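Nucleoprotein (Rift valley fever virus, PDB 3OV9) encapsidates the single-stranded viral genomic RNA, protects it from nucleases, and assembles into ring-shaped hexamers and the nucleocapsid that serves as template for transcription and replication. Local coordinates at residues K56-A61 with A112-Q117; L171-F176 with A194-P199. All coordinates share one frame; numbering follows the deposited sequence.

How the contacts relate
The extended N-terminal part of the chain, with helices 4-13 and 18-28, comes first, and neither contact lies on it, although that of a second subunit packs against contact 1. Helix 50-63 then supplies the first half of contact 1. The chain runs through 50 residues, more than half of them helical, before helix 112-122 returns to close contact 1. Contact 2 opens later, on helix 159-180, and closes a shorter loop of 17 residues on helix 189-204. The two contacts follow in series and neither nest nor cross. Their centres lie about 19 Å apart, their nearest atoms about 7 Å. Contact 1 joins helices that also meet another subunit; contact 2 joins two later helices of the same all-helical body.

Contact 1 (K56-A61 with A112-Q117); sequences KMIVLA and AGWTCQ
Ile58 meets Trp114 and Thr115 where helix 50-63 packs on helix 112-122, two helices of the all-helical phlebovirus nucleocapsid fold. The side chain of Ile58 sets out toward the other helix, and its CB lies 4.1 Å from Trp114 CZ3. CG2 stands anti to the backbone N (chi1 -68° for the CG1 branch) and reaches the Trp114 ring at its edge, in the ring plane, with CZ3 3.9 Å away. The same methyl is 3.6 Å from Thr115 OG1. CG1 sits beside the backbone N and passes near the Thr115 hydroxyl. At the tip, CD1 comes obliquely to the indole, 3.8 Å from Trp114 CE3, and Ile58 CD1 is 3.6 Å from Thr115 OG1. Ile58 thus lies against two successive residues of helix 112-122. Its methyls lie against the benzene part of the indole and the threonine hydroxyl. That hydroxyl is buried but satisfied: OG1 has two hydrogen-bond partners, Ala108 O and Leu111 O, for its one proton. Helix 50-63 lies in the region essential for oligomerization, and Trp114 also meets Phe11 of a second subunit edge-to-face. On helix 112-122 itself, Gln117 NE2 bonds Gly113 O at 2.9 Å, from above the carbonyl plane, and also Ala12 O of the second subunit. The N-H...O angle within the helix is 162°.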
# COMPACT_ATOMS: atom_id res chain seq x y z
N LYS A 56 4.14 42.66 11.80
CA LYS A 56 3.82 41.55 12.70
C LYS A 56 3.57 40.27 11.92
O LYS A 56 4.08 39.21 12.27
CB LYS A 56 2.58 41.85 13.54
CG LYS A 56 2.77 42.90 14.61
CD LYS A 56 1.60 42.89 15.58
CE LYS A 56 1.59 44.13 16.45
NZ LYS A 56 0.40 44.15 17.36
N MET A 57 2.78 40.39 10.85
CA MET A 57 2.44 39.24 10.01
C MET A 57 3.65 38.65 9.29
O MET A 57 3.71 37.44 9.07
CB MET A 57 1.31 39.60 9.03
CG MET A 57 -0.06 39.68 9.69
SD MET A 57 -1.45 39.98 8.57
CE MET A 57 -1.33 41.75 8.35
N ILE A 58 4.61 39.50 8.93
CA ILE A 58 5.85 39.03 8.31
C ILE A 58 6.71 38.26 9.32
O ILE A 58 7.21 37.18 9.01
CB ILE A 58 6.64 40.19 7.64
CG1 ILE A 58 5.85 40.72 6.43
CG2 ILE A 58 8.04 39.73 7.21
CD1 ILE A 58 6.34 42.06 5.88
N VAL A 59 6.85 38.80 10.53
CA VAL A 59 7.55 38.09 11.62
C VAL A 59 6.88 36.75 11.89
O VAL A 59 7.56 35.72 12.04
CB VAL A 59 7.63 38.96 12.90
CG1 VAL A 59 8.22 38.16 14.08
CG2 VAL A 59 8.46 40.20 12.66
N LEU A 60 5.55 36.76 11.92
CA LEU A 60 4.74 35.56 12.08
C LEU A 60 5.00 34.54 10.97
O LEU A 60 5.21 33.36 11.24
CB LEU A 60 3.26 35.96 12.11
CG LEU A 60 2.22 35.13 12.85
CD1 LEU A 60 2.65 34.78 14.27
CD2 LEU A 60 0.89 35.88 12.87
N ALA A 61 4.99 35.00 9.72
CA ALA A 61 5.25 34.14 8.56
C ALA A 61 6.63 33.48 8.61
O ALA A 61 6.77 32.30 8.31
CB ALA A 61 5.09 34.93 7.26
N ALA A 112 8.54 42.32 0.12
CA ALA A 112 9.85 41.64 0.18
C ALA A 112 11.03 42.55 0.52
O ALA A 112 12.01 42.10 1.13
CB ALA A 112 10.11 40.89 -1.12
N GLY A 113 10.95 43.82 0.14
CA GLY A 113 11.99 44.79 0.46
C GLY A 113 12.25 44.89 1.95
O GLY A 113 13.40 45.00 2.38
N TRP A 114 11.17 44.83 2.74
CA TRP A 114 11.30 44.84 4.20
C TRP A 114 11.57 43.44 4.74
O TRP A 114 12.42 43.27 5.62
CB TRP A 114 10.05 45.45 4.85
CG TRP A 114 10.22 45.77 6.32
CD1 TRP A 114 10.69 46.94 6.85
CD2 TRP A 114 9.93 44.91 7.43
NE1 TRP A 114 10.70 46.86 8.23
CE2 TRP A 114 10.24 45.62 8.61
CE3 TRP A 114 9.42 43.61 7.54
CZ2 TRP A 114 10.07 45.08 9.89
CZ3 TRP A 114 9.26 43.06 8.82
CH2 TRP A 114 9.58 43.80 9.97
N THR A 115 10.87 42.44 4.21
CA THR A 115 11.05 41.04 4.61
C THR A 115 12.51 40.60 4.57
O THR A 115 13.01 40.01 5.52
CB THR A 115 10.21 40.09 3.72
OG1 THR A 115 8.83 40.49 3.75
CG2 THR A 115 10.32 38.63 4.18
N CYS A 116 13.20 40.93 3.47
CA CYS A 116 14.58 40.49 3.29
C CYS A 116 15.53 41.14 4.29
O CYS A 116 16.51 40.52 4.71
CB CYS A 116 15.05 40.73 1.86
SG CYS A 116 14.19 39.68 0.67
N GLN A 117 15.24 42.39 4.66
CA GLN A 117 15.98 43.09 5.70
C GLN A 117 15.73 42.48 7.07
O GLN A 117 16.66 42.38 7.89
CB GLN A 117 15.57 44.56 5.75
CG GLN A 117 15.98 45.38 4.56
CD GLN A 117 15.53 46.82 4.70
OE1 GLN A 117 16.04 47.56 5.54
NE2 GLN A 117 14.56 47.22 3.88

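Contact 2 (L171-F176 with A194-P199)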
# COMPACT_ATOMS: atom_id res chain seq x y z
N LEU A 171 20.28 27.52 -3.18
CA LEU A 171 20.91 26.74 -2.11
C LEU A 171 20.04 26.75 -0.86
O LEU A 171 19.79 25.69 -0.28
CB LEU A 171 22.33 27.25 -1.79
CG LEU A 171 23.14 26.42 -0.79
CD1 LEU A 171 23.65 25.13 -1.42
CD2 LEU A 171 24.29 27.23 -0.21
N TYR A 172 19.57 27.94 -0.48
CA TYR A 172 18.61 28.07 0.62
C TYR A 172 17.28 27.36 0.34
O TYR A 172 16.75 26.68 1.21
CB TYR A 172 18.36 29.55 0.98
CG TYR A 172 17.00 29.78 1.61
CD1 TYR A 172 16.80 29.56 2.98
CD2 TYR A 172 15.92 30.21 0.85
CE1 TYR A 172 15.55 29.76 3.56
CE2 TYR A 172 14.67 30.41 1.41
CZ TYR A 172 14.49 30.18 2.77
OH TYR A 172 13.24 30.39 3.32
N LEU A 173 16.75 27.55 -0.87
CA LEU A 173 15.45 26.99 -1.24
C LEU A 173 15.46 25.46 -1.19
O LEU A 173 14.45 24.84 -0.86
CB LEU A 173 15.00 27.46 -2.62
CG LEU A 173 14.55 28.92 -2.78
CD1 LEU A 173 14.31 29.22 -4.24
CD2 LEU A 173 13.30 29.20 -1.96
N LEU A 174 16.61 24.88 -1.51
CA LEU A 174 16.82 23.43 -1.42
C LEU A 174 16.70 22.94 0.02
O LEU A 174 16.01 21.95 0.29
CB LEU A 174 18.19 23.06 -2.00
CG LEU A 174 18.66 21.60 -1.97
CD1 LEU A 174 17.75 20.71 -2.80
CD2 LEU A 174 20.10 21.51 -2.47
N GLN A 175 17.36 23.64 0.95
CA GLN A 175 17.34 23.27 2.37
C GLN A 175 15.97 23.53 2.98
O GLN A 175 15.42 22.67 3.67
CB GLN A 175 18.41 24.04 3.15
CG GLN A 175 19.78 24.13 2.48
CD GLN A 175 20.35 22.78 2.07
OE1 GLN A 175 20.39 21.83 2.87
NE2 GLN A 175 20.80 22.68 0.83
N PHE A 176 15.43 24.72 2.71
CA PHE A 176 14.15 25.17 3.24
C PHE A 176 13.00 24.23 2.86
O PHE A 176 12.21 23.84 3.71
CB PHE A 176 13.86 26.59 2.76
CG PHE A 176 12.62 27.21 3.34
CD1 PHE A 176 12.58 27.64 4.67
CD2 PHE A 176 11.49 27.40 2.54
CE1 PHE A 176 11.44 28.22 5.19
CE2 PHE A 176 10.34 27.99 3.06
CZ PHE A 176 10.31 28.40 4.39
N ALA A 194 12.27 21.19 -8.64
CA ALA A 194 11.02 21.20 -9.40
C ALA A 194 9.85 21.76 -8.59
O ALA A 194 8.85 22.18 -9.17
CB ALA A 194 10.70 19.80 -9.91
N THR A 195 9.98 21.77 -7.26
CA THR A 195 8.93 22.26 -6.37
C THR A 195 9.04 23.75 -6.06
O THR A 195 8.05 24.37 -5.63
CB THR A 195 8.85 21.46 -5.04
OG1 THR A 195 9.95 21.81 -4.19
CG2 THR A 195 8.84 19.96 -5.29
N PHE A 196 10.21 24.34 -6.27
CA PHE A 196 10.40 25.76 -5.95
C PHE A 196 10.72 26.70 -7.11
O PHE A 196 10.59 27.92 -6.96
CB PHE A 196 11.38 25.96 -4.77
CG PHE A 196 12.81 25.56 -5.07
CD1 PHE A 196 13.57 26.24 -6.02
CD2 PHE A 196 13.42 24.54 -4.34
CE1 PHE A 196 14.90 25.88 -6.27
CE2 PHE A 196 14.75 24.18 -4.58
CZ PHE A 196 15.49 24.86 -5.55
N THR A 197 11.13 26.16 -8.26
CA THR A 197 11.57 26.99 -9.39
C THR A 197 10.45 27.78 -10.07
O THR A 197 10.67 28.90 -10.53
CB THR A 197 12.36 26.19 -10.45
OG1 THR A 197 11.62 25.02 -10.82
CG2 THR A 197 13.73 25.79 -9.93
N GLN A 198 9.25 27.21 -10.13
CA GLN A 198 8.10 27.88 -10.76
C GLN A 198 7.68 29.18 -10.03
O GLN A 198 7.60 30.23 -10.67
CB GLN A 198 6.92 26.92 -10.97
CG GLN A 198 5.88 27.42 -11.97
CD GLN A 198 4.87 26.36 -12.36
OE1 GLN A 198 4.42 26.32 -13.51
NE2 GLN A 198 4.48 25.52 -11.41
N PRO A 199 7.43 29.11 -8.70
CA PRO A 199 7.14 30.36 -7.99
C PRO A 199 8.33 31.32 -7.91
O PRO A 199 8.13 32.54 -7.87
CB PRO A 199 6.72 29.89 -6.58
CG PRO A 199 7.25 28.52 -6.46
CD PRO A 199 7.22 27.93 -7.83
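Phe196 turns one face of its ring to Leu173. The CB of Leu173 stands over the middle of that face, 3.6 Å from the ring centroid and only 5° off the normal. This is a CH-pi contact. The long directions of the two side chains run obliquely to each other, and the leucine branch continues along the ring. Its CD1 lies 3.5 Å from Phe196 CD1, a close apolar approach. CG of Leu173 is anti to the carbonyl carbon, and a chi2 of 174° then extends CD1 toward the CD1 corner of the ring. The CD2-CE2 half of the ring meets backbone, on the same side of the ring plane as Leu173 CB. Phe196 CD2 is 3.6 Å from Leu173 O, and Phe196 CE2 is 3.7 Å from Leu174 N, which it meets obliquely. The Leu174 side chain starts out away from the partner helix, and its CB is 4.4 Å from Phe196 CE2.

The contact ties helix 159-180 to helix 189-204 within the all-helical fold. Helix 189-204 is kinked here: the N atoms of Thr195, Gln198 and Pro199 have no bond to the turn before. CG of Phe196 sits between the backbone N and the carbonyl carbon (chi1 67°), and the ring projects toward helix 159-180. All three touching residues are buried. Ser170 and Ser177 also touch the ring from helix 159-180, and Met200 packs on Leu173. Next to Phe196 stands Thr195, by similarity an RNA-binding residue, exposed while the phenyl ring is inside. Its OG1 is hydrogen-bonded to Val192 O, one turn back along the helix. The hydroxyl of Thr197, on the other flank of Phe196, bonds Ala193 O.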